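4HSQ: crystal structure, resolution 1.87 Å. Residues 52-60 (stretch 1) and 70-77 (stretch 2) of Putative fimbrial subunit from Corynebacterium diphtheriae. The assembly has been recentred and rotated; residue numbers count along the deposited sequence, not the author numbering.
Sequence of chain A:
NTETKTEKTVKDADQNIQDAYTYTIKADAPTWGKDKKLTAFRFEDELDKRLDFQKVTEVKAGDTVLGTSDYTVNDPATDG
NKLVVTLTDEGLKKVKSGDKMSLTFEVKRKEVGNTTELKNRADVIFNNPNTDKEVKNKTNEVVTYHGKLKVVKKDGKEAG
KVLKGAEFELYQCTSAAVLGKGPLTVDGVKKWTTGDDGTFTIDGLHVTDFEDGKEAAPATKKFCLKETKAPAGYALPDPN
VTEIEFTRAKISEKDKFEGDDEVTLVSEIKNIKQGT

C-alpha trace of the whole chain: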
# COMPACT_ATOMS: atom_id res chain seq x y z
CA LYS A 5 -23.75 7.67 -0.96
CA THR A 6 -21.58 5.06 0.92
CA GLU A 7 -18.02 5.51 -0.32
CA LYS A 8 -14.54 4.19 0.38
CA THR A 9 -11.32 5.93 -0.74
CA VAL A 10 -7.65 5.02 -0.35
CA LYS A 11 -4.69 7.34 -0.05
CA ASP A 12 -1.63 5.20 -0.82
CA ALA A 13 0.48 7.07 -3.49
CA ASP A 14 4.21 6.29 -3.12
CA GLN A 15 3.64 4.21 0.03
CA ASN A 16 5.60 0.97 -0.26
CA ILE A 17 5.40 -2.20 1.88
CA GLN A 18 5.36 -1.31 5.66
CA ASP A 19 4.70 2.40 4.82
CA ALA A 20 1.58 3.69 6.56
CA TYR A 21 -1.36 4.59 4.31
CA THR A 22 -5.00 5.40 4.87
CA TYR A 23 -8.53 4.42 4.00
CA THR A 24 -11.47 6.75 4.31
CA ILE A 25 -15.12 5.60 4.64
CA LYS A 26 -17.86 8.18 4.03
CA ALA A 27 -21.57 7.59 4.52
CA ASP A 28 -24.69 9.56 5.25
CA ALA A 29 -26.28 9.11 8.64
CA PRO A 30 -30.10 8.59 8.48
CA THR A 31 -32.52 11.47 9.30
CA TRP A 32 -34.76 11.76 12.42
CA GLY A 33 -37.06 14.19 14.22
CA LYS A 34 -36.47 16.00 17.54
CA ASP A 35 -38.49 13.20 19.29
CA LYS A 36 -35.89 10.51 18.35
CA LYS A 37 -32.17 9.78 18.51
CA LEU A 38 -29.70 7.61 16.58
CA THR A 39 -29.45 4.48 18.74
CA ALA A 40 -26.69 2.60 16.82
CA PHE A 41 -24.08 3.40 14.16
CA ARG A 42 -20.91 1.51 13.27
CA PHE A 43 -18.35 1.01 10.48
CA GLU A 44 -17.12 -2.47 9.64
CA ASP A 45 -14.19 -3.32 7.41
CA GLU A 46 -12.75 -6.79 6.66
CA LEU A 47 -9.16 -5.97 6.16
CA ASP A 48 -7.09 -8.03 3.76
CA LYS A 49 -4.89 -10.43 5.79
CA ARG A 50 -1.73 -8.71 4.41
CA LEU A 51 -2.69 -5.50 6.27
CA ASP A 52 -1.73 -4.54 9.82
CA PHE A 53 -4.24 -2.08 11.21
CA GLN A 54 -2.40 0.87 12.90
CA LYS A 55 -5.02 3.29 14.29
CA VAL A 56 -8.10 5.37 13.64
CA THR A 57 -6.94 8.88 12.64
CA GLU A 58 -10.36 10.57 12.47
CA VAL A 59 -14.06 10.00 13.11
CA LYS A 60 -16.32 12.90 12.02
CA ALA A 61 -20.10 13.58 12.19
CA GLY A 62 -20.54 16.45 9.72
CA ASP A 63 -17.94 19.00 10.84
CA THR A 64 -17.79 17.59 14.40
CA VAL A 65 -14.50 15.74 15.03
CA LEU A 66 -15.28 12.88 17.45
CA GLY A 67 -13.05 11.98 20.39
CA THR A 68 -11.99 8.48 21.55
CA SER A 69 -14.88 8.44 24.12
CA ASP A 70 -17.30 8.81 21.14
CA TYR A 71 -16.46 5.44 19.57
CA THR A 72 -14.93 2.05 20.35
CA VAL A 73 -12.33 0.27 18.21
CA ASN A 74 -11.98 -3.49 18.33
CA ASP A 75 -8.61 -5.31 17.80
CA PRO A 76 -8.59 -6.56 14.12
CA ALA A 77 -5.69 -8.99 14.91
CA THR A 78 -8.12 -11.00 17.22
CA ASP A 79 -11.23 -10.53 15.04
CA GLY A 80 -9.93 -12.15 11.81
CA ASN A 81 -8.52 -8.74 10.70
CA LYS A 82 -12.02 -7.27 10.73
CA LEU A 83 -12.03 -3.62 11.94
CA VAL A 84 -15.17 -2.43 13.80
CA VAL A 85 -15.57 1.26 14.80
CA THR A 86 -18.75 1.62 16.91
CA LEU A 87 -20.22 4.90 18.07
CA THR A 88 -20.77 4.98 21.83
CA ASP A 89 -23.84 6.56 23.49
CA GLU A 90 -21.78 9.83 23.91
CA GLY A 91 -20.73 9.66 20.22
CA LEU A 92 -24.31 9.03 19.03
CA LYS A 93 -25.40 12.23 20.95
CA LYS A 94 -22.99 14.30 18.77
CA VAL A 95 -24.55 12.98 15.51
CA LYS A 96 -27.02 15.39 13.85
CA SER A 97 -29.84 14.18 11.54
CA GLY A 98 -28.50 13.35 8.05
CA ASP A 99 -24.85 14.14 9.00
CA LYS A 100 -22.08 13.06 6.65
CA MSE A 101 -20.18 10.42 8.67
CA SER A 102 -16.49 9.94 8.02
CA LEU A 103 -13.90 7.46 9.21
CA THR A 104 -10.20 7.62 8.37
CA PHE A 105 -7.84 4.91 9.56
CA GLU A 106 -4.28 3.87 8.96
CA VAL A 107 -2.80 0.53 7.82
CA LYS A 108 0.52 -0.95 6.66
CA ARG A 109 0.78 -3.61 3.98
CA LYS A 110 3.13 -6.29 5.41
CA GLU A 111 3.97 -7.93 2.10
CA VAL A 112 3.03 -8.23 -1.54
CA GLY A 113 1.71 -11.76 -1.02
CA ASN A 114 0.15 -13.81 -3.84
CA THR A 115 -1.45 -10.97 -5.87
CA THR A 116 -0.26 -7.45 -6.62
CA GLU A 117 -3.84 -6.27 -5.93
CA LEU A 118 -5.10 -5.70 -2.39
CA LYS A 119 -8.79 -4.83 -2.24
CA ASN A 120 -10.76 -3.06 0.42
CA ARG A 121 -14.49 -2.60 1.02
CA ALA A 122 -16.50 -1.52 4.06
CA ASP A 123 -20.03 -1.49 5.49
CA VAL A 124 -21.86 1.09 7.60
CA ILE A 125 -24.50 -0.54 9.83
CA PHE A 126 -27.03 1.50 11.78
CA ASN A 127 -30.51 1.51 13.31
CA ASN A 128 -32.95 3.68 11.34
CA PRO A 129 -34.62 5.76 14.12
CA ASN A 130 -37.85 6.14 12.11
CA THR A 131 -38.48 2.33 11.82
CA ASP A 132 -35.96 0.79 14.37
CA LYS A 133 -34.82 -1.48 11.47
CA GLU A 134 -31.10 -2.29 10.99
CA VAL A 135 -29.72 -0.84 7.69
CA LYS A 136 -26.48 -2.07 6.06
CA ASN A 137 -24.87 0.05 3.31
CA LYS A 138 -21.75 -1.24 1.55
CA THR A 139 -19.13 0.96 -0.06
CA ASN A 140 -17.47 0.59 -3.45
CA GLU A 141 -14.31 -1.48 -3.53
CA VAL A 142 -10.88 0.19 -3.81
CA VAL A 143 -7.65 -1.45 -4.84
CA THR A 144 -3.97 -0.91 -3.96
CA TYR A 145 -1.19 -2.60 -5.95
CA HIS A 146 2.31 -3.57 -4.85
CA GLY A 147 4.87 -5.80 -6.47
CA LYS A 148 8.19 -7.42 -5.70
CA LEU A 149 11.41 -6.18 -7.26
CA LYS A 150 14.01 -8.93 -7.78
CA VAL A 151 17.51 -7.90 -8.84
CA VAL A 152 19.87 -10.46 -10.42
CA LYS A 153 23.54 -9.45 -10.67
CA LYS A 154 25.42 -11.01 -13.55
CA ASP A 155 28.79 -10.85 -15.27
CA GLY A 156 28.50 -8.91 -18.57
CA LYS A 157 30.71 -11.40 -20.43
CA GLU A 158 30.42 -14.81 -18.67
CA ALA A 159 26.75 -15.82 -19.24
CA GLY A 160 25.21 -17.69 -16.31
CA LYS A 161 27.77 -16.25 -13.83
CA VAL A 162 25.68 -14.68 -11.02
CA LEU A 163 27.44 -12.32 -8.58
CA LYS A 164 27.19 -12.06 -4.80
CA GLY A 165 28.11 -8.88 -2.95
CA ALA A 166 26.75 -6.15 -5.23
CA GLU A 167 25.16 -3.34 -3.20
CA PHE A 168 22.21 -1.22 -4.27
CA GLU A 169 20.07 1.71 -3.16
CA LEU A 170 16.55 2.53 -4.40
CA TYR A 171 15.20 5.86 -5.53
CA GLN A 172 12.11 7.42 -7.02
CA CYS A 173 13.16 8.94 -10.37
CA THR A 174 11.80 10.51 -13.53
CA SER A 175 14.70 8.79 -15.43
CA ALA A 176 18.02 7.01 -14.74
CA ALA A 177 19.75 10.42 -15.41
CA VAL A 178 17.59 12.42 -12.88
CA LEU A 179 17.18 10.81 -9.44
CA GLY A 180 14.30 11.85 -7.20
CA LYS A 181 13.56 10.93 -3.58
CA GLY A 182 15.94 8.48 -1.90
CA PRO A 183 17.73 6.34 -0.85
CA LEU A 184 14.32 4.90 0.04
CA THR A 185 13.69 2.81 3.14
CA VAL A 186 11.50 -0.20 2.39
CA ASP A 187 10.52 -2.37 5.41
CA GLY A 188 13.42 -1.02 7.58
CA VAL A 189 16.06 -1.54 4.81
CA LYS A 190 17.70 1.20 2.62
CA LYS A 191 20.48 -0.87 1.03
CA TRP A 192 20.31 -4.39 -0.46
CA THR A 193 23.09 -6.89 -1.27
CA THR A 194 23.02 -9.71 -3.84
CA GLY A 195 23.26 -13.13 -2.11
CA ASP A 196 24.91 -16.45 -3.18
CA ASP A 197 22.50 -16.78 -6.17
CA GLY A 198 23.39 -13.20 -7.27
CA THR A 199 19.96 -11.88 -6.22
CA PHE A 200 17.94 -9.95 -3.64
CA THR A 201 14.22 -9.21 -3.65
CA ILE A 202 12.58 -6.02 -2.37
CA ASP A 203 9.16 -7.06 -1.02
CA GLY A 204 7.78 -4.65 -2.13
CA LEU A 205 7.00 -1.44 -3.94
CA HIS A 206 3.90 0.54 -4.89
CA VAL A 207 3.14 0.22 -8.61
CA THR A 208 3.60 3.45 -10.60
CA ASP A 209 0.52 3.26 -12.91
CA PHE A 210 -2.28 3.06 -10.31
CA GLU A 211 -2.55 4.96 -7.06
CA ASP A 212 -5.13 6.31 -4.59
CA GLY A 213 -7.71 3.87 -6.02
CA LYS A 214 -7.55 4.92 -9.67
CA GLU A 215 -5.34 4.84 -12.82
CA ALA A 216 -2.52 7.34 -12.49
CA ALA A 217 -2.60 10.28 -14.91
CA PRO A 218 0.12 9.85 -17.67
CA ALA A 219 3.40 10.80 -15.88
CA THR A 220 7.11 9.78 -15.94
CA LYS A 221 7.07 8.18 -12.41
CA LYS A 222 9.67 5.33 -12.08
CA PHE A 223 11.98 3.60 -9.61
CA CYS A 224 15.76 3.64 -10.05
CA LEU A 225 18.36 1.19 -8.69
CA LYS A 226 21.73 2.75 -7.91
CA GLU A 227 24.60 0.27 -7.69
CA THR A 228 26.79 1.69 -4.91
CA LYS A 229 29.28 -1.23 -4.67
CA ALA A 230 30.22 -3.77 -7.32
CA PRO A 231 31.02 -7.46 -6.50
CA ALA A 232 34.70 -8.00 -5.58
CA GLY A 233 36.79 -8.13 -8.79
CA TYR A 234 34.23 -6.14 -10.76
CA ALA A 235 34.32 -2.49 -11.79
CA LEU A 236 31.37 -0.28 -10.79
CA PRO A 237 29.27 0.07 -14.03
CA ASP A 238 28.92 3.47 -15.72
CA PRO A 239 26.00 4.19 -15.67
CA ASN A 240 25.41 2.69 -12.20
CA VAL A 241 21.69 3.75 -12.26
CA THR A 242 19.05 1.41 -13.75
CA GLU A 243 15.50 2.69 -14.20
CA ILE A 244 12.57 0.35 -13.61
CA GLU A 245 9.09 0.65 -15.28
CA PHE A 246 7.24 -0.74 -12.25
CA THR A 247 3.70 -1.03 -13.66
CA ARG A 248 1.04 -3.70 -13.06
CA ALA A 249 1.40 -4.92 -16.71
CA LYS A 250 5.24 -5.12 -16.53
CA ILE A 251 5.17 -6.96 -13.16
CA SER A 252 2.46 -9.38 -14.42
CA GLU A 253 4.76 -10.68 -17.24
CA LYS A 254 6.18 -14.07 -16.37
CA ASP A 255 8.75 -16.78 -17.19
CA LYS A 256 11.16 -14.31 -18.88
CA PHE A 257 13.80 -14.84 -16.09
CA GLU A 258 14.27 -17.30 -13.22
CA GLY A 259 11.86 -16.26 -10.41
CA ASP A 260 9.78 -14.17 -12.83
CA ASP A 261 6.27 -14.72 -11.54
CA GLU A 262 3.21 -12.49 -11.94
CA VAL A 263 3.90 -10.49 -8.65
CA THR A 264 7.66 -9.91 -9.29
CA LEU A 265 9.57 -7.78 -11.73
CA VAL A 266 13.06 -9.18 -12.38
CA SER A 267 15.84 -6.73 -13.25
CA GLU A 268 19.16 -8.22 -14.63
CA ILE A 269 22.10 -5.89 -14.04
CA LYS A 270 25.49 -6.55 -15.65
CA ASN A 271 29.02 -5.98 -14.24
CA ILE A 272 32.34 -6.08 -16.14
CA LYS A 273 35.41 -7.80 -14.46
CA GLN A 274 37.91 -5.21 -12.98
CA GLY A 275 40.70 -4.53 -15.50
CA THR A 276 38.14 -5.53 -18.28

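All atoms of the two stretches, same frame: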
# COMPACT_ATOMS: atom_id res chain seq x y z
N ASP A 52 -1.82 -4.72 8.37
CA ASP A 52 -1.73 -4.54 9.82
C ASP A 52 -2.40 -3.25 10.12
O ASP A 52 -1.88 -2.18 9.73
CB ASP A 52 -0.28 -4.48 10.32
CG ASP A 52 0.44 -5.80 10.38
OD1 ASP A 52 -0.22 -6.83 10.63
OD2 ASP A 52 1.69 -5.80 10.27
N PHE A 53 -3.55 -3.30 10.80
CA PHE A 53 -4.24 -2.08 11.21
C PHE A 53 -3.33 -1.31 12.19
O PHE A 53 -2.73 -1.93 13.06
CB PHE A 53 -5.58 -2.47 11.90
CG PHE A 53 -6.24 -1.32 12.62
CD1 PHE A 53 -6.90 -0.32 11.92
CD2 PHE A 53 -6.20 -1.24 14.01
CE1 PHE A 53 -7.49 0.76 12.58
CE2 PHE A 53 -6.82 -0.18 14.68
CZ PHE A 53 -7.47 0.81 13.96
N GLN A 54 -3.21 0.01 12.03
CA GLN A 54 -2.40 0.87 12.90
C GLN A 54 -3.27 1.59 13.91
O GLN A 54 -3.15 1.36 15.12
CB GLN A 54 -1.61 1.91 12.07
CG GLN A 54 -0.71 1.30 10.98
CD GLN A 54 0.30 0.33 11.53
OE1 GLN A 54 0.26 -0.89 11.29
NE2 GLN A 54 1.20 0.84 12.29
N LYS A 55 -4.17 2.47 13.42
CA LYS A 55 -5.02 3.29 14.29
C LYS A 55 -6.07 4.00 13.50
O LYS A 55 -5.94 4.18 12.28
CB LYS A 55 -4.14 4.37 15.02
CG LYS A 55 -3.42 5.37 14.07
CD LYS A 55 -2.74 6.53 14.80
CE LYS A 55 -2.01 7.43 13.82
NZ LYS A 55 -0.67 6.89 13.42
N VAL A 56 -7.10 4.48 14.21
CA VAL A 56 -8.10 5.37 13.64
C VAL A 56 -7.45 6.74 13.71
O VAL A 56 -6.83 7.04 14.73
CB VAL A 56 -9.44 5.29 14.44
CG1 VAL A 56 -10.40 6.43 14.05
CG2 VAL A 56 -10.11 3.92 14.27
N THR A 57 -7.53 7.53 12.64
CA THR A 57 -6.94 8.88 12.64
C THR A 57 -8.05 9.92 12.81
O THR A 57 -7.82 10.99 13.40
CB THR A 57 -6.11 9.15 11.38
OG1 THR A 57 -6.97 9.10 10.26
CG2 THR A 57 -4.98 8.14 11.17
N GLU A 58 -9.25 9.62 12.31
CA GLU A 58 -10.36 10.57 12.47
C GLU A 58 -11.70 9.92 12.32
O GLU A 58 -11.89 9.07 11.46
CB GLU A 58 -10.24 11.73 11.44
CG GLU A 58 -11.36 12.76 11.53
CD GLU A 58 -11.22 13.78 10.42
OE1 GLU A 58 -11.60 13.46 9.27
OE2 GLU A 58 -10.67 14.87 10.69
N VAL A 59 -12.64 10.33 13.18
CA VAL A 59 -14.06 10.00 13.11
C VAL A 59 -14.79 11.34 13.13
O VAL A 59 -14.57 12.13 14.06
CB VAL A 59 -14.59 9.04 14.21
CG1 VAL A 59 -16.04 8.70 13.94
CG2 VAL A 59 -13.77 7.75 14.27
N LYS A 60 -15.59 11.63 12.11
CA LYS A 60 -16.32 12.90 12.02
C LYS A 60 -17.81 12.68 11.79
O LYS A 60 -18.19 11.79 11.03
CB LYS A 60 -15.80 13.73 10.83
CG LYS A 60 -14.64 14.65 11.12
CD LYS A 60 -14.24 15.40 9.84
CE LYS A 60 -14.77 16.80 9.77
NZ LYS A 60 -14.20 17.54 8.61
N ASP A 70 -16.14 8.81 22.04
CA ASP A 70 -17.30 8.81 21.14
C ASP A 70 -17.42 7.55 20.30
O ASP A 70 -18.45 7.35 19.64
CB ASP A 70 -17.26 10.05 20.23
CG ASP A 70 -17.39 11.36 20.99
OD1 ASP A 70 -18.14 11.40 21.99
OD2 ASP A 70 -16.77 12.34 20.56
N TYR A 71 -16.41 6.67 20.33
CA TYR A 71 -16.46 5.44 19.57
C TYR A 71 -15.58 4.36 20.22
O TYR A 71 -14.70 4.68 21.02
CB TYR A 71 -16.03 5.67 18.10
CG TYR A 71 -14.60 6.19 17.93
CD1 TYR A 71 -13.52 5.30 17.83
CD2 TYR A 71 -14.34 7.55 17.85
CE1 TYR A 71 -12.21 5.77 17.69
CE2 TYR A 71 -13.03 8.03 17.70
CZ TYR A 71 -11.98 7.14 17.60
OH TYR A 71 -10.69 7.58 17.44
N THR A 72 -15.83 3.11 19.88
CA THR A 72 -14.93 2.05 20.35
C THR A 72 -14.27 1.51 19.11
O THR A 72 -14.84 1.61 18.02
CB THR A 72 -15.63 0.96 21.16
OG1 THR A 72 -16.52 0.25 20.30
CG2 THR A 72 -16.36 1.47 22.40
N VAL A 73 -13.07 0.95 19.27
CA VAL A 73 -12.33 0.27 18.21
C VAL A 73 -12.08 -1.12 18.71
O VAL A 73 -11.62 -1.28 19.84
CB VAL A 73 -10.98 0.97 17.83
CG1 VAL A 73 -10.42 0.40 16.51
CG2 VAL A 73 -11.15 2.48 17.71
N ASN A 74 -12.32 -2.13 17.89
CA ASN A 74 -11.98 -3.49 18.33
C ASN A 74 -10.45 -3.71 18.06
O ASN A 74 -9.72 -2.75 17.77
CB ASN A 74 -12.88 -4.51 17.57
CG ASN A 74 -12.53 -4.67 16.10
OD1 ASN A 74 -11.98 -3.77 15.45
ND2 ASN A 74 -12.74 -5.86 15.58
N ASP A 75 -9.99 -4.95 18.13
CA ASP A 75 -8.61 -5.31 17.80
C ASP A 75 -8.68 -6.22 16.56
O ASP A 75 -9.00 -7.41 16.72
CB ASP A 75 -7.90 -6.00 18.98
CG ASP A 75 -6.44 -6.41 18.70
OD1 ASP A 75 -5.82 -5.83 17.78
OD2 ASP A 75 -5.93 -7.29 19.40
N PRO A 76 -8.46 -5.70 15.32
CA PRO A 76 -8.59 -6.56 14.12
C PRO A 76 -7.75 -7.84 14.20
O PRO A 76 -8.26 -8.88 13.80
CB PRO A 76 -8.13 -5.64 12.99
CG PRO A 76 -8.59 -4.28 13.46
CD PRO A 76 -8.16 -4.31 14.93
N ALA A 77 -6.54 -7.80 14.78
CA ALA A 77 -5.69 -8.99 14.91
C ALA A 77 -6.43 -10.19 15.59
O ALA A 77 -6.15 -11.33 15.24
CB ALA A 77 -4.42 -8.66 15.68

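The two strands run nearly antiparallel, at 166°, but their axes stay 9.4 Å apart at closest approach and no hydrogen bond links them; side chains alone make the contact. Asp70, at the start of stretch 2, touches nothing in stretch 1; its OD2 is hydrogen-bonded elsewhere in the structure. Tyr71 opens the contact. Its chi1 is near +61° (p), and Val59 CG2 lies over one face of its ring, 3.7 Å from the Tyr71 ring centroid and 19° off the ring normal, a CH-pi contact in which a slightly polarised methyl meets the aromatic face. The side chain is long enough to reach Val56 as well, Tyr71 OH lying 3.6 Å from Val56 CG1.

Thr72 is exposed and out of reach, as strand alternation predicts, and a hydroxyl-bearing side chain is at ease there. Val73 returns toward stretch 1, its apolar methyls suiting Val56 and Phe53. Val73 CG2 is 3.9 Å from Val56 CG2, and Val73 CG1 is 3.9 Å from Phe53 CZ and 4.2 Å from Val56 CG2. Polar Asn74 and Asp75 stay outside this apolar packing; Asn74 OD1 is hydrogen-bonded elsewhere. Pro76 closes the series, its CD lying 3.8 Å from Phe53 CD2; the compact, apolar ring packs obliquely against the phenyl, while its phi of -53° suits the 3-10 segment beginning here.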